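PDB 2YZH: thiol peroxidase, which probably reduces hydrogen peroxide and organic hydroperoxides to water and alcohols at the expense of thioredoxin, protecting the cell against oxidative stress. Local coordinates for residues K35-K40 and L89-K94. Residues are numbered along the deposited sequence; the frame is centred on the assembly and turned at random.
Sequences KDLQEK and LPFAQK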
ATOM      1  N   LYS D  35      -0.191 -15.868  14.275  1.00 20.69           N
ATOM      2  CA  LYS D  35      -0.869 -15.387  15.478  1.00 22.75           C
ATOM      3  C   LYS D  35       0.033 -14.936  16.623  1.00 23.20           C
ATOM      4  O   LYS D  35      -0.416 -14.230  17.523  1.00 23.79           O
ATOM      5  CB  LYS D  35      -1.865 -16.440  15.979  1.00 24.43           C
ATOM      6  CG  LYS D  35      -1.252 -17.780  16.326  1.00 27.31           C
ATOM      7  CD  LYS D  35      -2.336 -18.796  16.663  1.00 29.54           C
ATOM      8  CE  LYS D  35      -1.733 -20.139  17.031  1.00 30.82           C
ATOM      9  NZ  LYS D  35      -0.855 -20.028  18.223  1.00 32.64           N
ATOM     10  N   ASP D  36       1.298 -15.334  16.595  1.00 22.89           N
ATOM     11  CA  ASP D  36       2.235 -14.928  17.636  1.00 22.64           C
ATOM     12  C   ASP D  36       3.020 -13.697  17.175  1.00 21.86           C
ATOM     13  O   ASP D  36       4.005 -13.301  17.799  1.00 18.77           O
ATOM     14  CB  ASP D  36       3.193 -16.080  17.961  1.00 26.46           C
ATOM     15  CG  ASP D  36       3.913 -16.610  16.735  1.00 29.21           C
ATOM     16  OD1 ASP D  36       3.634 -16.118  15.622  1.00 29.66           O
ATOM     17  OD2 ASP D  36       4.755 -17.521  16.882  1.00 32.05           O
ATOM     18  N   LEU D  37       2.565 -13.108  16.072  1.00 19.45           N
ATOM     19  CA  LEU D  37       3.173 -11.923  15.471  1.00 19.13           C
ATOM     20  C   LEU D  37       4.533 -12.168  14.823  1.00 19.62           C
ATOM     21  O   LEU D  37       5.271 -11.226  14.546  1.00 18.03           O
ATOM     22  CB  LEU D  37       3.285 -10.780  16.489  1.00 19.42           C
ATOM     23  CG  LEU D  37       1.968 -10.216  17.047  1.00 19.16           C
ATOM     24  CD1 LEU D  37       2.259  -8.994  17.906  1.00 18.70           C
ATOM     25  CD2 LEU D  37       1.033  -9.839  15.909  1.00 22.62           C
ATOM     26  N   GLN D  38       4.869 -13.432  14.596  1.00 17.59           N
ATOM     27  CA  GLN D  38       6.126 -13.759  13.936  1.00 19.32           C
ATOM     28  C   GLN D  38       5.829 -13.789  12.442  1.00 17.56           C
ATOM     29  O   GLN D  38       4.677 -13.969  12.045  1.00 16.22           O
ATOM     30  CB  GLN D  38       6.637 -15.125  14.392  1.00 22.08           C
ATOM     31  CG  GLN D  38       7.123 -15.148  15.832  1.00 27.36           C
ATOM     32  CD  GLN D  38       8.332 -14.259  16.044  1.00 31.03           C
ATOM     33  OE1 GLN D  38       9.349 -14.402  15.362  1.00 35.33           O
ATOM     34  NE2 GLN D  38       8.232 -13.334  16.994  1.00 33.11           N
ATOM     35  N   GLU D  39       6.848 -13.597  11.611  1.00 16.16           N
ATOM     36  CA  GLU D  39       6.626 -13.624  10.173  1.00 16.47           C
ATOM     37  C   GLU D  39       7.012 -14.971   9.585  1.00 17.07           C
ATOM     38  O   GLU D  39       8.009 -15.582   9.980  1.00 16.46           O
ATOM     39  CB  GLU D  39       7.406 -12.505   9.478  1.00 17.97           C
ATOM     40  CG  GLU D  39       7.010 -11.115   9.947  1.00 19.40           C
ATOM     41  CD  GLU D  39       7.575 -10.013   9.075  1.00 20.73           C
ATOM     42  OE1 GLU D  39       8.669 -10.208   8.497  1.00 19.50           O
ATOM     43  OE2 GLU D  39       6.932  -8.947   8.977  1.00 19.43           O
ATOM     44  N   LYS D  40       6.199 -15.437   8.646  1.00 14.88           N
ATOM     45  CA  LYS D  40       6.432 -16.708   7.984  1.00 16.21           C
ATOM     46  C   LYS D  40       6.419 -16.442   6.491  1.00 15.70           C
ATOM     47  O   LYS D  40       5.706 -15.554   6.025  1.00 15.69           O
ATOM     48  CB  LYS D  40       5.317 -17.699   8.333  1.00 18.25           C
ATOM     49  CG  LYS D  40       5.362 -18.997   7.541  1.00 20.06           C
ATOM     50  CD  LYS D  40       4.182 -19.904   7.872  1.00 23.81           C
ATOM     51  CE  LYS D  40       4.238 -21.189   7.052  1.00 23.82           C
ATOM     52  NZ  LYS D  40       3.044 -22.045   7.268  1.00 24.40           N
ATOM     53  N   LEU D  89      -6.414  -9.246  10.908  1.00 16.05           N
ATOM     54  CA  LEU D  89      -5.219  -8.935  11.688  1.00 15.92           C
ATOM     55  C   LEU D  89      -4.926 -10.189  12.495  1.00 15.93           C
ATOM     56  O   LEU D  89      -5.826 -10.992  12.751  1.00 16.82           O
ATOM     57  CB  LEU D  89      -5.451  -7.776  12.663  1.00 15.89           C
ATOM     58  CG  LEU D  89      -5.555  -6.351  12.132  1.00 17.26           C
ATOM     59  CD1 LEU D  89      -5.570  -5.398  13.319  1.00 17.68           C
ATOM     60  CD2 LEU D  89      -4.365  -6.031  11.215  1.00 17.48           C
ATOM     61  N   PRO D  90      -3.664 -10.379  12.901  1.00 15.24           N
ATOM     62  CA  PRO D  90      -3.273 -11.552  13.689  1.00 16.04           C
ATOM     63  C   PRO D  90      -4.117 -11.712  14.962  1.00 17.05           C
ATOM     64  O   PRO D  90      -4.379 -12.827  15.404  1.00 17.31           O
ATOM     65  CB  PRO D  90      -1.802 -11.277  14.005  1.00 16.15           C
ATOM     66  CG  PRO D  90      -1.342 -10.512  12.794  1.00 16.14           C
ATOM     67  CD  PRO D  90      -2.489  -9.548  12.574  1.00 15.15           C
ATOM     68  N   PHE D  91      -4.548 -10.596  15.540  1.00 17.78           N
ATOM     69  CA  PHE D  91      -5.335 -10.641  16.772  1.00 19.35           C
ATOM     70  C   PHE D  91      -6.660 -11.372  16.602  1.00 19.06           C
ATOM     71  O   PHE D  91      -7.114 -12.055  17.516  1.00 19.57           O
ATOM     72  CB  PHE D  91      -5.568  -9.225  17.284  1.00 18.38           C
ATOM     73  CG  PHE D  91      -4.310  -8.421  17.384  1.00 22.30           C
ATOM     74  CD1 PHE D  91      -3.322  -8.763  18.303  1.00 23.40           C
ATOM     75  CD2 PHE D  91      -4.084  -7.353  16.522  1.00 21.92           C
ATOM     76  CE1 PHE D  91      -2.124  -8.054  18.359  1.00 24.04           C
ATOM     77  CE2 PHE D  91      -2.892  -6.640  16.570  1.00 23.83           C
ATOM     78  CZ  PHE D  91      -1.910  -6.992  17.490  1.00 24.76           C
ATOM     79  N   ALA D  92      -7.273 -11.236  15.433  1.00 19.43           N
ATOM     80  CA  ALA D  92      -8.538 -11.909  15.159  1.00 18.59           C
ATOM     81  C   ALA D  92      -8.271 -13.375  14.838  1.00 18.67           C
ATOM     82  O   ALA D  92      -9.045 -14.252  15.215  1.00 17.24           O
ATOM     83  CB  ALA D  92      -9.252 -11.238  13.996  1.00 20.03           C
ATOM     84  N   GLN D  93      -7.167 -13.640  14.140  1.00 18.53           N
ATOM     85  CA  GLN D  93      -6.819 -15.009  13.786  1.00 19.44           C
ATOM     86  C   GLN D  93      -6.493 -15.815  15.035  1.00 19.67           C
ATOM     87  O   GLN D  93      -6.795 -17.007  15.112  1.00 20.94           O
ATOM     88  CB  GLN D  93      -5.621 -15.042  12.829  1.00 18.93           C
ATOM     89  CG  GLN D  93      -5.847 -14.318  11.504  1.00 19.11           C
ATOM     90  CD  GLN D  93      -4.942 -14.838  10.402  1.00 20.89           C
ATOM     91  OE1 GLN D  93      -3.778 -15.162  10.645  1.00 19.05           O
ATOM     92  NE2 GLN D  93      -5.469 -14.912   9.181  1.00 17.20           N
ATOM     93  N   LYS D  94      -5.879 -15.164  16.016  1.00 20.85           N
ATOM     94  CA  LYS D  94      -5.529 -15.854  17.253  1.00 24.36           C
ATOM     95  C   LYS D  94      -6.802 -16.275  17.986  1.00 24.06           C
ATOM     96  O   LYS D  94      -6.923 -17.412  18.438  1.00 24.88           O
ATOM     97  CB  LYS D  94      -4.688 -14.946  18.153  1.00 25.57           C
ATOM     98  CG  LYS D  94      -4.088 -15.659  19.357  1.00 29.77           C
ATOM     99  CD  LYS D  94      -3.247 -14.712  20.200  1.00 32.80           C
ATOM    100  CE  LYS D  94      -2.503 -15.459  21.294  1.00 36.56           C
ATOM    101  NZ  LYS D  94      -1.570 -16.478  20.724  1.00 39.06           N
TER
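The turn of the β-hairpin that joins strands 30-34 and 39-42 lies against the first turn of helix 90-100 at the edge of this thioredoxin-like peroxiredoxin fold, and L37 and P90 make its closest apolar contact. One methyl of L37, CD2, reaches P90 CB at 3.7 Å and lies 4.0 Å from P90 CG, the two side chains crossing at about a right angle. The same methyl comes obliquely to the F91 ring, 4.4 Å from CE1. Alongside, the lysine stems meet: K35 CB sits 3.9 Å from K94 CB. K94 CG is anti to the backbone N (chi1 -171°), which carries its chain past the K35 carbonyl, with CD 3.9 Å from K35 O. The two ammonium nitrogens, K35 NZ and K94 NZ, end 4.4 Å apart, an approach of like charges that would be unfavourable unless screened. No hydrogen bond crosses the interface. Within the hairpin, D36 forms an Asx turn, Q38 N donating to D36 OD1 (3.1 Å) from above the carboxylate plane, and T34 OG1 is hydrogen-bonded to the same oxygen. On the sheet side, P90 packs on V33 of strand 30-34 and S109 of strand 106-109, and L37 also packs on L128 of the second subunit.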